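Local coordinates for nitrogenase molybdenum-iron protein beta chain (Clostridium pasteurianum, PDB 4WES) that forms, with the alpha chain, the molybdenum-iron component of nitrogenase and shares with it the [8Fe-7S] cluster used in reducing dinitrogen to ammonium, at residues E275-M278 and A279-E282; K286-P289 and A290-E294; I304-Q307 and Q308-G312; F375-H378 and Q379-N383; N439-L442 and D443-R447. All coordinates share one frame; numbering follows the deposited sequence.

Contact 1: E275-M278 and A279-E282; sequences EFIM and ALSE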
loop_
_atom_site.group_PDB
_atom_site.type_symbol
_atom_site.label_atom_id
_atom_site.label_comp_id
_atom_site.label_asym_id
_atom_site.label_seq_id
_atom_site.Cartn_x
_atom_site.Cartn_y
_atom_site.Cartn_z
ATOM N N GLU B 275 -9.765 18.507 18.630
ATOM C CA GLU B 275 -11.024 19.201 18.976
ATOM C C GLU B 275 -12.077 18.229 19.516
ATOM O O GLU B 275 -12.867 18.559 20.422
ATOM C CB GLU B 275 -11.552 19.951 17.762
ATOM C CG GLU B 275 -10.709 21.187 17.458
ATOM C CD GLU B 275 -10.673 21.622 15.993
ATOM O OE1 GLU B 275 -11.478 21.147 15.132
ATOM O OE2 GLU B 275 -9.777 22.474 15.690
ATOM N N PHE B 276 -12.126 17.023 18.981
ATOM C CA PHE B 276 -13.013 15.972 19.474
ATOM C C PHE B 276 -12.626 15.555 20.884
ATOM O O PHE B 276 -13.495 15.503 21.756
ATOM C CB PHE B 276 -12.959 14.782 18.471
ATOM C CG PHE B 276 -13.593 13.524 18.961
ATOM C CD1 PHE B 276 -14.971 13.408 19.035
ATOM C CD2 PHE B 276 -12.829 12.451 19.331
ATOM C CE1 PHE B 276 -15.554 12.226 19.486
ATOM C CE2 PHE B 276 -13.402 11.273 19.779
ATOM C CZ PHE B 276 -14.770 11.169 19.873
ATOM N N ILE B 277 -11.357 15.249 21.123
ATOM C CA ILE B 277 -10.918 14.839 22.456
ATOM C C ILE B 277 -11.174 15.969 23.468
ATOM O O ILE B 277 -11.662 15.730 24.591
ATOM C CB ILE B 277 -9.435 14.451 22.435
ATOM C CG1 ILE B 277 -9.207 13.222 21.560
ATOM C CG2 ILE B 277 -8.882 14.209 23.836
ATOM C CD1 ILE B 277 -9.922 11.969 21.991
ATOM N N MET B 278 -10.883 17.204 23.095
ATOM C CA MET B 278 -11.139 18.346 24.011
ATOM C C MET B 278 -12.614 18.517 24.297
ATOM O O MET B 278 -12.992 18.807 25.439
ATOM C CB MET B 278 -10.541 19.638 23.469
ATOM C CG MET B 278 -9.017 19.666 23.432
ATOM S SD MET B 278 -8.229 19.500 25.015
ATOM C CE MET B 278 -8.437 17.746 25.335
ATOM N N ALA B 279 -13.488 18.329 23.296
ATOM C CA ALA B 279 -14.923 18.416 23.538
ATOM C C ALA B 279 -15.335 17.374 24.549
ATOM O O ALA B 279 -16.155 17.656 25.453
ATOM C CB ALA B 279 -15.699 18.237 22.247
ATOM N N LEU B 280 -14.834 16.157 24.422
ATOM C CA LEU B 280 -15.145 15.082 25.385
ATOM C C LEU B 280 -14.683 15.449 26.787
ATOM O O LEU B 280 -15.424 15.282 27.765
ATOM C CB LEU B 280 -14.457 13.782 24.964
ATOM C CG LEU B 280 -15.134 12.789 24.004
ATOM C CD1 LEU B 280 -15.894 13.469 22.873
ATOM C CD2 LEU B 280 -14.077 11.845 23.435
ATOM N N SER B 281 -13.442 15.890 26.918
ATOM C CA SER B 281 -12.885 16.239 28.230
ATOM C C SER B 281 -13.637 17.396 28.860
ATOM O O SER B 281 -13.977 17.341 30.040
ATOM C CB SER B 281 -11.398 16.553 28.085
ATOM O OG SER B 281 -10.813 16.843 29.338
ATOM N N GLU B 282 -13.936 18.418 28.062
ATOM C CA GLU B 282 -14.641 19.588 28.569
ATOM C C GLU B 282 -16.059 19.262 28.997
ATOM O O GLU B 282 -16.576 19.822 29.984
ATOM C CB GLU B 282 -14.650 20.714 27.548
ATOM C CG GLU B 282 -13.258 21.308 27.282
ATOM C CD GLU B 282 -13.192 22.155 26.009
ATOM O OE1 GLU B 282 -12.057 22.537 25.656
ATOM O OE2 GLU B 282 -14.243 22.431 25.370
#

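Contact 2: K286-P289 and A290-E294; sequences KEVP and ASIEE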
loop_
_atom_site.group_PDB
_atom_site.type_symbol
_atom_site.label_atom_id
_atom_site.label_comp_id
_atom_site.label_asym_id
_atom_site.label_seq_id
_atom_site.Cartn_x
_atom_site.Cartn_y
_atom_site.Cartn_z
ATOM N N LYS B 286 -13.404 14.707 32.415
ATOM C CA LYS B 286 -12.514 13.545 32.373
ATOM C C LYS B 286 -11.165 13.918 31.742
ATOM O O LYS B 286 -11.110 14.578 30.712
ATOM C CB LYS B 286 -13.178 12.395 31.606
ATOM C CG LYS B 286 -14.487 11.880 32.201
ATOM C CD LYS B 286 -14.320 10.647 33.044
ATOM C CE LYS B 286 -15.562 10.304 33.860
ATOM N NZ LYS B 286 -16.760 9.976 33.044
ATOM N N GLU B 287 -10.074 13.513 32.395
ATOM C CA GLU B 287 -8.737 13.752 31.884
ATOM C C GLU B 287 -8.425 12.843 30.681
ATOM O O GLU B 287 -8.972 11.751 30.548
ATOM C CB GLU B 287 -7.713 13.500 32.993
ATOM C CG GLU B 287 -7.933 14.347 34.268
ATOM C CD GLU B 287 -7.638 15.837 34.103
ATOM O OE1 GLU B 287 -6.727 16.206 33.328
ATOM O OE2 GLU B 287 -8.321 16.644 34.775
ATOM N N VAL B 288 -7.550 13.316 29.813
ATOM C CA VAL B 288 -7.138 12.525 28.655
ATOM C C VAL B 288 -6.099 11.483 29.104
ATOM O O VAL B 288 -5.068 11.854 29.695
ATOM C CB VAL B 288 -6.532 13.412 27.573
ATOM C CG1 VAL B 288 -6.127 12.579 26.353
ATOM C CG2 VAL B 288 -7.535 14.485 27.164
ATOM N N PRO B 289 -6.383 10.189 28.899
ATOM C CA PRO B 289 -5.453 9.160 29.384
ATOM C C PRO B 289 -4.156 9.062 28.597
ATOM O O PRO B 289 -4.044 9.514 27.443
ATOM C CB PRO B 289 -6.246 7.877 29.233
ATOM C CG PRO B 289 -7.176 8.141 28.093
ATOM C CD PRO B 289 -7.555 9.592 28.232
ATOM N N ALA B 290 -3.168 8.446 29.226
ATOM C CA ALA B 290 -1.844 8.330 28.651
ATOM C C ALA B 290 -1.863 7.620 27.299
ATOM O O ALA B 290 -1.076 7.949 26.402
ATOM C CB ALA B 290 -0.945 7.591 29.629
ATOM N N SER B 291 -2.751 6.630 27.150
ATOM C CA SER B 291 -2.788 5.877 25.886
ATOM C C SER B 291 -3.141 6.751 24.691
ATOM O O SER B 291 -2.517 6.643 23.632
ATOM C CB SER B 291 -3.779 4.714 25.998
ATOM O OG SER B 291 -5.106 5.172 26.198
ATOM N N ILE B 292 -4.122 7.625 24.879
ATOM C CA ILE B 292 -4.511 8.565 23.819
ATOM C C ILE B 292 -3.407 9.580 23.543
ATOM O O ILE B 292 -3.076 9.880 22.399
ATOM C CB ILE B 292 -5.837 9.254 24.131
ATOM C CG1 ILE B 292 -6.985 8.233 24.095
ATOM C CG2 ILE B 292 -6.097 10.429 23.190
ATOM C CD1 ILE B 292 -8.344 8.768 24.458
ATOM N N GLU B 293 -2.809 10.088 24.604
ATOM C CA GLU B 293 -1.683 10.993 24.441
ATOM C C GLU B 293 -0.523 10.335 23.707
ATOM O O GLU B 293 0.125 10.986 22.871
ATOM C CB GLU B 293 -1.271 11.588 25.796
ATOM C CG GLU B 293 -0.189 12.639 25.612
ATOM C CD GLU B 293 -0.001 13.574 26.748
ATOM O OE1 GLU B 293 1.064 14.231 26.746
ATOM O OE2 GLU B 293 -0.900 13.674 27.619
ATOM N N GLU B 294 -0.243 9.062 24.007
ATOM C CA GLU B 294 0.833 8.359 23.279
ATOM C C GLU B 294 0.505 8.300 21.786
ATOM O O GLU B 294 1.385 8.523 20.949
ATOM C CB GLU B 294 1.049 6.943 23.836
ATOM C CG GLU B 294 2.224 6.261 23.193
ATOM C CD GLU B 294 2.347 4.782 23.468
ATOM O OE1 GLU B 294 1.332 4.063 23.418
ATOM O OE2 GLU B 294 3.501 4.324 23.690
HETATM O O HOH W 1 -2.256 12.101 29.240
#

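Contact 3: I304-Q307 and Q308-G312; sequences IDAQ and QYLQG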
loop_
_atom_site.group_PDB
_atom_site.type_symbol
_atom_site.label_atom_id
_atom_site.label_comp_id
_atom_site.label_asym_id
_atom_site.label_seq_id
_atom_site.Cartn_x
_atom_site.Cartn_y
_atom_site.Cartn_z
ATOM N N ILE B 304 6.711 14.273 11.601
ATOM C CA ILE B 304 8.051 14.833 11.575
ATOM C C ILE B 304 9.000 13.873 10.875
ATOM O O ILE B 304 9.755 14.275 9.971
ATOM C CB ILE B 304 8.541 15.182 12.987
ATOM C CG1 ILE B 304 7.653 16.306 13.567
ATOM C CG2 ILE B 304 9.989 15.616 12.959
ATOM C CD1 ILE B 304 7.908 16.593 15.010
ATOM N N ASP B 305 8.962 12.574 11.201
ATOM C CA ASP B 305 9.884 11.626 10.577
ATOM C C ASP B 305 9.704 11.619 9.052
ATOM O O ASP B 305 10.695 11.507 8.315
ATOM C CB ASP B 305 9.681 10.226 11.125
ATOM C CG ASP B 305 10.197 10.032 12.547
ATOM O OD1 ASP B 305 10.950 10.886 13.036
ATOM O OD2 ASP B 305 9.832 8.973 13.153
ATOM N N ALA B 306 8.471 11.689 8.565
ATOM C CA ALA B 306 8.175 11.588 7.132
ATOM C C ALA B 306 8.116 12.938 6.423
ATOM O O ALA B 306 7.774 12.997 5.247
ATOM C CB ALA B 306 6.858 10.870 6.920
ATOM N N GLN B 307 8.455 14.018 7.129
ATOM C CA GLN B 307 8.164 15.360 6.639
ATOM C C GLN B 307 8.720 15.645 5.249
ATOM O O GLN B 307 8.087 16.386 4.496
ATOM C CB GLN B 307 8.657 16.431 7.614
ATOM C CG GLN B 307 10.163 16.453 7.912
ATOM C CD GLN B 307 11.048 17.071 6.846
ATOM O OE1 GLN B 307 12.132 16.597 6.644
ATOM N NE2 GLN B 307 10.668 18.202 6.254
ATOM N N GLN B 308 9.908 15.146 4.908
ATOM C CA GLN B 308 10.554 15.592 3.667
ATOM C C GLN B 308 9.733 15.225 2.465
ATOM O O GLN B 308 9.828 15.910 1.426
ATOM C CB GLN B 308 11.963 15.043 3.534
ATOM C CG GLN B 308 12.020 13.586 3.149
ATOM C CD GLN B 308 13.375 12.985 3.386
ATOM O OE1 GLN B 308 13.664 12.573 4.522
ATOM N NE2 GLN B 308 14.208 12.906 2.374
ATOM N N TYR B 309 8.979 14.138 2.533
ATOM C CA TYR B 309 8.199 13.622 1.405
ATOM C C TYR B 309 6.836 14.286 1.264
ATOM O O TYR B 309 6.126 14.002 0.325
ATOM C CB TYR B 309 8.056 12.124 1.522
ATOM C CG TYR B 309 9.398 11.420 1.538
ATOM C CD1 TYR B 309 10.195 11.375 0.398
ATOM C CD2 TYR B 309 9.899 10.824 2.697
ATOM C CE1 TYR B 309 11.445 10.817 0.402
ATOM C CE2 TYR B 309 11.159 10.264 2.703
ATOM C CZ TYR B 309 11.942 10.241 1.571
ATOM O OH TYR B 309 13.189 9.670 1.557
ATOM N N LEU B 310 6.488 15.136 2.229
ATOM C CA LEU B 310 5.185 15.776 2.308
ATOM C C LEU B 310 5.211 17.259 1.987
ATOM O O LEU B 310 4.239 17.803 1.469
ATOM C CB LEU B 310 4.579 15.542 3.704
ATOM C CG LEU B 310 4.315 14.081 4.043
ATOM C CD1 LEU B 310 4.111 13.878 5.524
ATOM C CD2 LEU B 310 3.097 13.592 3.287
ATOM N N GLN B 311 6.294 17.938 2.339
ATOM C CA GLN B 311 6.304 19.400 2.268
ATOM C C GLN B 311 6.085 19.856 0.827
ATOM O O GLN B 311 6.852 19.471 -0.074
ATOM C CB GLN B 311 7.603 20.015 2.810
ATOM C CG GLN B 311 7.933 19.648 4.243
ATOM C CD GLN B 311 6.737 19.724 5.146
ATOM O OE1 GLN B 311 6.221 20.818 5.423
ATOM N NE2 GLN B 311 6.274 18.552 5.586
ATOM N N GLY B 312 5.102 20.730 0.639
ATOM C CA GLY B 312 4.867 21.327 -0.657
ATOM C C GLY B 312 4.203 20.443 -1.680
ATOM O O GLY B 312 4.008 20.869 -2.831
HETATM O O HOH W 2 11.509 13.189 6.243
HETATM O O HOH W 3 14.321 14.435 7.068
#

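Contact 4: F375-H378 and Q379-N383; sequences FDVH and QWIKN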
loop_
_atom_site.group_PDB
_atom_site.type_symbol
_atom_site.label_atom_id
_atom_site.label_comp_id
_atom_site.label_asym_id
_atom_site.label_seq_id
_atom_site.Cartn_x
_atom_site.Cartn_y
_atom_site.Cartn_z
ATOM N N PHE B 375 -14.690 15.076 -13.932
ATOM C CA PHE B 375 -14.267 15.640 -15.218
ATOM C C PHE B 375 -13.614 16.992 -14.996
ATOM O O PHE B 375 -12.533 17.256 -15.567
ATOM C CB PHE B 375 -15.487 15.693 -16.152
ATOM C CG PHE B 375 -15.171 16.003 -17.590
ATOM C CD1 PHE B 375 -15.055 15.001 -18.530
ATOM C CD2 PHE B 375 -15.050 17.312 -18.022
ATOM C CE1 PHE B 375 -14.823 15.274 -19.857
ATOM C CE2 PHE B 375 -14.798 17.580 -19.358
ATOM C CZ PHE B 375 -14.710 16.570 -20.281
ATOM N N ASP B 376 -14.226 17.832 -14.168
ATOM C CA ASP B 376 -13.588 19.112 -13.801
ATOM C C ASP B 376 -12.173 18.904 -13.295
ATOM O O ASP B 376 -11.229 19.559 -13.747
ATOM C CB ASP B 376 -14.360 19.793 -12.683
ATOM C CG ASP B 376 -15.714 20.368 -13.106
ATOM O OD1 ASP B 376 -15.812 20.987 -14.193
ATOM O OD2 ASP B 376 -16.652 20.267 -12.276
ATOM N N VAL B 377 -12.002 18.007 -12.305
ATOM C CA VAL B 377 -10.708 17.917 -11.679
ATOM C C VAL B 377 -9.677 17.420 -12.691
ATOM O O VAL B 377 -8.520 17.851 -12.670
ATOM C CB VAL B 377 -10.747 17.093 -10.394
ATOM C CG1 VAL B 377 -9.345 16.978 -9.796
ATOM C CG2 VAL B 377 -11.631 17.784 -9.381
ATOM N N HIS B 378 -10.073 16.461 -13.529
ATOM C CA HIS B 378 -9.141 15.998 -14.551
ATOM C C HIS B 378 -8.695 17.159 -15.444
ATOM O O HIS B 378 -7.503 17.314 -15.740
ATOM C CB HIS B 378 -9.744 14.851 -15.338
ATOM C CG HIS B 378 -8.751 14.169 -16.214
ATOM N ND1 HIS B 378 -9.139 13.264 -17.164
ATOM C CD2 HIS B 378 -7.393 14.234 -16.259
ATOM C CE1 HIS B 378 -8.058 12.815 -17.779
ATOM N NE2 HIS B 378 -6.982 13.376 -17.227
ATOM N N GLN B 379 -9.650 17.957 -15.907
ATOM C CA GLN B 379 -9.284 19.121 -16.731
ATOM C C GLN B 379 -8.303 20.028 -16.003
ATOM O O GLN B 379 -7.325 20.520 -16.605
ATOM C CB GLN B 379 -10.498 19.931 -17.161
ATOM C CG GLN B 379 -11.442 19.169 -18.076
ATOM C CD GLN B 379 -12.262 20.139 -18.939
ATOM O OE1 GLN B 379 -13.148 20.826 -18.455
ATOM N NE2 GLN B 379 -11.896 20.222 -20.192
ATOM N N TRP B 380 -8.545 20.298 -14.727
ATOM C CA TRP B 380 -7.629 21.148 -13.978
ATOM C C TRP B 380 -6.228 20.547 -13.928
ATOM O O TRP B 380 -5.244 21.275 -14.100
ATOM C CB TRP B 380 -8.152 21.385 -12.564
ATOM C CG TRP B 380 -9.501 22.005 -12.500
ATOM C CD1 TRP B 380 -10.214 22.620 -13.514
ATOM C CD2 TRP B 380 -10.321 22.072 -11.349
ATOM N NE1 TRP B 380 -11.433 23.041 -13.046
ATOM C CE2 TRP B 380 -11.522 22.703 -11.721
ATOM C CE3 TRP B 380 -10.154 21.643 -10.029
ATOM C CZ2 TRP B 380 -12.543 22.936 -10.806
ATOM C CZ3 TRP B 380 -11.163 21.869 -9.132
ATOM C CH2 TRP B 380 -12.335 22.515 -9.524
ATOM N N ILE B 381 -6.156 19.239 -13.686
ATOM C CA ILE B 381 -4.872 18.551 -13.625
ATOM C C ILE B 381 -4.111 18.662 -14.932
ATOM O O ILE B 381 -2.899 18.809 -14.938
ATOM C CB ILE B 381 -5.081 17.098 -13.191
ATOM C CG1 ILE B 381 -5.447 17.055 -11.705
ATOM C CG2 ILE B 381 -3.871 16.247 -13.468
ATOM C CD1 ILE B 381 -5.994 15.715 -11.235
ATOM N N LYS B 382 -4.839 18.612 -16.053
ATOM C CA LYS B 382 -4.171 18.764 -17.343
ATOM C C LYS B 382 -3.534 20.139 -17.546
ATOM O O LYS B 382 -2.619 20.292 -18.368
ATOM C CB LYS B 382 -5.150 18.506 -18.491
ATOM C CG LYS B 382 -5.603 17.064 -18.596
ATOM C CD LYS B 382 -6.660 16.911 -19.674
ATOM C CE LYS B 382 -6.991 15.455 -19.872
ATOM N NZ LYS B 382 -5.799 14.691 -20.350
ATOM N N ASN B 383 -4.052 21.135 -16.832
ATOM C CA ASN B 383 -3.494 22.480 -16.884
ATOM C C ASN B 383 -2.391 22.735 -15.882
ATOM O O ASN B 383 -1.458 23.477 -16.186
ATOM C CB ASN B 383 -4.612 23.501 -16.767
ATOM C CG ASN B 383 -5.421 23.584 -18.041
ATOM O OD1 ASN B 383 -5.075 24.348 -18.928
ATOM N ND2 ASN B 383 -6.472 22.794 -18.147
#

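Contact 5: N439-L442 and D443-R447; sequences NVIL and DKIER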
loop_
_atom_site.group_PDB
_atom_site.type_symbol
_atom_site.label_atom_id
_atom_site.label_comp_id
_atom_site.label_asym_id
_atom_site.label_seq_id
_atom_site.Cartn_x
_atom_site.Cartn_y
_atom_site.Cartn_z
ATOM N N ASN B 439 3.699 5.967 1.471
ATOM C CA ASN B 439 3.953 4.744 0.713
ATOM C C ASN B 439 3.730 4.968 -0.782
ATOM O O ASN B 439 4.531 4.520 -1.614
ATOM C CB ASN B 439 3.034 3.600 1.149
ATOM C CG ASN B 439 3.455 2.882 2.415
ATOM O OD1 ASN B 439 4.494 3.147 3.003
ATOM N ND2 ASN B 439 2.613 1.953 2.823
ATOM N N VAL B 440 2.607 5.591 -1.177
ATOM C CA VAL B 440 2.330 5.723 -2.600
ATOM C C VAL B 440 3.257 6.720 -3.279
ATOM O O VAL B 440 3.667 6.522 -4.446
ATOM C CB VAL B 440 0.850 6.053 -2.920
ATOM C CG1 VAL B 440 -0.064 4.943 -2.497
ATOM C CG2 VAL B 440 0.358 7.398 -2.432
ATOM N N ILE B 441 3.682 7.752 -2.545
ATOM C CA ILE B 441 4.660 8.705 -3.061
ATOM C C ILE B 441 5.993 8.015 -3.268
ATOM O O ILE B 441 6.619 8.131 -4.340
ATOM C CB ILE B 441 4.763 9.935 -2.127
ATOM C CG1 ILE B 441 3.478 10.779 -2.250
ATOM C CG2 ILE B 441 6.030 10.723 -2.385
ATOM C CD1 ILE B 441 3.361 11.849 -1.187
ATOM N N LEU B 442 6.457 7.255 -2.270
ATOM C CA LEU B 442 7.725 6.551 -2.385
ATOM C C LEU B 442 7.691 5.438 -3.421
ATOM O O LEU B 442 8.675 5.222 -4.128
ATOM C CB LEU B 442 8.161 6.037 -1.011
ATOM C CG LEU B 442 8.720 7.102 -0.106
ATOM C CD1 LEU B 442 8.771 6.657 1.359
ATOM C CD2 LEU B 442 10.103 7.527 -0.539
ATOM N N ASP B 443 6.567 4.741 -3.556
ATOM C CA ASP B 443 6.467 3.701 -4.559
ATOM C C ASP B 443 6.736 4.275 -5.954
ATOM O O ASP B 443 7.447 3.672 -6.769
ATOM C CB ASP B 443 5.071 3.064 -4.547
ATOM C CG ASP B 443 4.871 1.987 -3.480
ATOM O OD1 ASP B 443 5.840 1.547 -2.834
ATOM O OD2 ASP B 443 3.691 1.610 -3.326
ATOM N N LYS B 444 6.153 5.433 -6.258
ATOM C CA LYS B 444 6.361 6.051 -7.567
ATOM C C LYS B 444 7.818 6.462 -7.723
ATOM O O LYS B 444 8.417 6.207 -8.757
ATOM C CB LYS B 444 5.430 7.237 -7.769
ATOM C CG LYS B 444 5.680 7.938 -9.125
ATOM C CD LYS B 444 4.734 9.062 -9.399
ATOM C CE LYS B 444 5.174 9.756 -10.716
ATOM N NZ LYS B 444 4.278 10.818 -11.150
ATOM N N ILE B 445 8.403 7.109 -6.715
ATOM C CA ILE B 445 9.790 7.540 -6.799
ATOM C C ILE B 445 10.690 6.366 -7.136
ATOM O O ILE B 445 11.552 6.450 -8.029
ATOM C CB ILE B 445 10.247 8.202 -5.479
ATOM C CG1 ILE B 445 9.556 9.539 -5.290
ATOM C CG2 ILE B 445 11.768 8.337 -5.425
ATOM C CD1 ILE B 445 9.719 10.136 -3.913
ATOM N N GLU B 446 10.483 5.240 -6.453
ATOM C CA GLU B 446 11.388 4.093 -6.585
ATOM C C GLU B 446 11.140 3.288 -7.854
ATOM O O GLU B 446 12.046 2.616 -8.337
ATOM C CB GLU B 446 11.316 3.221 -5.328
ATOM C CG GLU B 446 11.700 4.037 -4.086
ATOM C CD GLU B 446 12.129 3.189 -2.924
ATOM O OE1 GLU B 446 13.292 3.384 -2.448
ATOM O OE2 GLU B 446 11.391 2.289 -2.521
ATOM N N ARG B 447 9.928 3.366 -8.404
ATOM C CA ARG B 447 9.667 2.718 -9.691
ATOM C C ARG B 447 10.261 3.534 -10.843
ATOM O O ARG B 447 10.741 2.959 -11.815
ATOM C CB ARG B 447 8.168 2.536 -9.932
ATOM C CG ARG B 447 7.825 1.504 -10.989
ATOM C CD ARG B 447 6.325 1.384 -11.210
ATOM N NE ARG B 447 5.589 1.306 -9.953
ATOM C CZ ARG B 447 4.846 2.292 -9.443
ATOM N NH1 ARG B 447 4.752 3.445 -10.091
ATOM N NH2 ARG B 447 4.201 2.145 -8.285
#

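Contact 1: E275-M278 and A279-E282
Phe276 and Leu280, one helical turn apart, show how the inward side of an amphipathic helix is packed more closely than its outward side. In one of the two modelled conformers of Leu280 both methyls reach the phenyl ring: CD1 stands over one face, 3.6 Å from CE1 of Phe276 and 4.0 Å from the ring centroid, a CH-pi contact 27° off the ring normal, while CD2 of Leu280 in the same conformer comes to 3.7 Å from CZ of Phe276. CG of Phe276 is anti to the backbone N (chi1 168°), which stands the ring out from the helix, and Leu280 folds back so that its methyls reach it. The same CD1 of Leu280 also lies close to the carbonyl O of Phe276, the acceptor for the backbone N of Leu280.

Four successive i to i+4 backbone bonds, running from Ala279 N to Glu275 O through Glu282 N to Met278 O, mark this as regular alpha-helix within 270-284. Its buried face rests on the parallel sheet that contains strands 237-241 and 261-264: Phe276 meets Leu241, Leu280 meets Leu239, and Ala279 lies on Lys262 and Leu264.

The other side is looser. Met278, bent at chi2 and chi3, brings CE no closer than 4.2 Å to CB of Ser281, and packs with Ile277 against Trp519 of the alpha chain. Glu282 runs extended beyond CG, with Glu282 OE1 3.9 Å from Met278 CB, while Glu275 stays exposed to solvent. Ser281 OG hydrogen-bonds to the carbonyl O of Lys286, beyond the end of the helix.

Contact 2: K286-P289 and A290-E294
Pro289, at the N-cap of helix 290-305, meets the first turn of that helix through both its carbonyl and its ring. Ala290 follows directly, its methyl directed mainly outward and touching little more than the carbonyl carbon of Pro289. At Ser291, OG sits between the backbone N and the carbonyl carbon (chi1 64°), which leaves it loosely beside the proline ring, 4.1 Å from Pro289 CG.

Ile292 is the buried residue of the turn, and its two branches divide the work. CD1, at the end of the longer branch, lies 3.9 Å from Pro289 CG, whereas CG2 meets CG1 of Val288 at 3.8 Å, those two side chains crossing at about a right angle. Beyond them, Ile292 packs on Leu190 and Ala193 of helix 181-193.

Glu293 closes the turn: its N donates to Pro289 O at 3.1 Å, almost straight at 172° and in the carbonyl plane. With CG anti to the backbone N and the chain extended, its carboxylate reaches back beside the preceding loop, where a water donates both to Val288 O (2.9 Å) and to Glu293 OE2 (2.6 Å). OE2 also accepts from Trp519 NE1 of the alpha chain, and OE1 forms a salt bridge with Lys520 of that chain.

The carboxylate thus has partners at both oxygens, a setting that would be expected to favour its ionised form at the subunit boundary.

Contact 3: I304-Q307 and Q308-G312
The turn that ends helix 290-305 and leads into strand 314-318 contains Gln307 and Gln311, joined through the carbonyl of Gln307. Just upstream, Asp305 OD2 binds an iron(II) ion together with Asp301 and with Lys61 and Glu62 of the second beta subunit, so the turn starts at an intersubunit metal site.

Ala306 leaves helical geometry, yet its O still accepts from Tyr309 N. Gln307 O then takes three donors: Leu310 N at 3.0 Å, well above the carbonyl plane; Gln311 N at 3.2 Å, nearly along the C=O axis; and Gln311 NE2 at 3.0 Å, with the acceptor lying in the amide plane of Gln311. The bend at chi2 (-44°) folds the Gln311 amide back over the turn, where NE2 also bonds to Leu334 O.

The Gln307 and Gln308 side chains cross at about a right angle and both hydrogen-bond to the alpha chain, Gln307 OE1 with Lys479 NZ and Gln308 NE2 with Asp485 O. One water accepts from Gln308 N at 2.9 Å and also lies near Asp305 O and Gln308 OE1. CG of Gln308 sits 3.4 Å above the plane of the Tyr309 ring, over its centre.

Contact 4: F375-H378 and Q379-N383
His378 and Lys382 lie one turn apart, with the lysine crossing obliquely over the imidazole. In the conformer described here, one of two modelled, CE of Lys382 stands over one face of the ring, 3.7 Å from its centroid and 25° off the normal, a CH-pi contact displaced towards NE2, the nearest ring atom at 3.4 Å. The lysine chain then runs extended until the bend at chi4 (-63°). Glu402 OE1 receives a hydrogen bond from His378 NE2 and, in this conformer, a salt bridge from Lys382 NZ, tying the pair to helix 396-402.

Gln379 uses its amide against Phe375: CD comes 3.6 Å from CE2 of the ring, with the two planes 49° apart. The amide is bonded at both ends to the N-terminal segment, NE2 to Pro6 O and OE1 to Val10 N.

On the sheet-facing side, CG2 of Val377 touches CZ3 of Trp380 at 4.1 Å, and its CG1 meets CD1 of Ile381 at 3.9 Å. Over one face of the indole lies Asp376 O, 3.2 Å above its plane, which accepts from Trp380 N.

Val377 and Trp380 continue onto Val342 of strand 337-343, as is usual for a helix covering a parallel sheet in a Rossmann-like alpha/beta domain.

Contact 5: N439-L442 and D443-R447
Asn439 O accepts from Asp443 N at 2.8 Å, the shortest backbone bond of this turn, and the Asp443 side chain folds back over the same carbonyl. Asp443 CG lies 3.2 Å from Asn439 O, with both carboxylate oxygens about equally distant from it. Such a pairing of acceptors brings no attraction of its own; the carboxylate is instead engaged from outside, OD1 forming a salt bridge with Arg416 of the second beta subunit.

The next bonds are less uniform. Lys444 N reaches Val440 O at 3.3 Å with the donor tilted 35° from the carbonyl plane, whereas Glu446 N meets Leu442 O at 2.9 Å. These i to i+4 bonds belong to the long helix 426-448 near the C-terminal end of the chain, a helix that turns one side to its own chain and another to the second beta subunit.

Ile441 and Ile445 lie side by side and point the same way, the first buried and the second partly exposed beside Arg458. With CG1 beside the backbone N (chi1 -70°), Ile445 directs CD1 back along the helix, 4.0 Å from CG2 of Ile441. The same CD1 is 4.3 Å from Leu442 CD2, a looser touch.

At the intersubunit side, CG of Glu446 passes 3.2 Å from Leu442 O before the chain extends outward. Its OE1 forms salt bridges with Arg458 of its own chain and with Lys396 of the second subunit, while OE2 pairs with Arg416 of that subunit. Lys444, fully extended, heads elsewhere and donates from NZ to Asn403 O.

Reading from the N terminus, the five local contacts follow in series, and none nests in or crosses another. Contact 1 lies along helix 270-284; contact 2 closes the turn that starts helix 290-305, and the two meet where Ile277 and Met278 pack on Val288. Contact 3 closes the turn at the far end of helix 290-305, its centre about 26 Å from that of contact 2, and leads into the five-stranded parallel sheet. Contact 4 belongs to helix 374-383 covering that sheet. Contact 5, on helix 426-448, returns to contact 3 through Tyr309 and Leu442, and both contacts touch the second beta subunit.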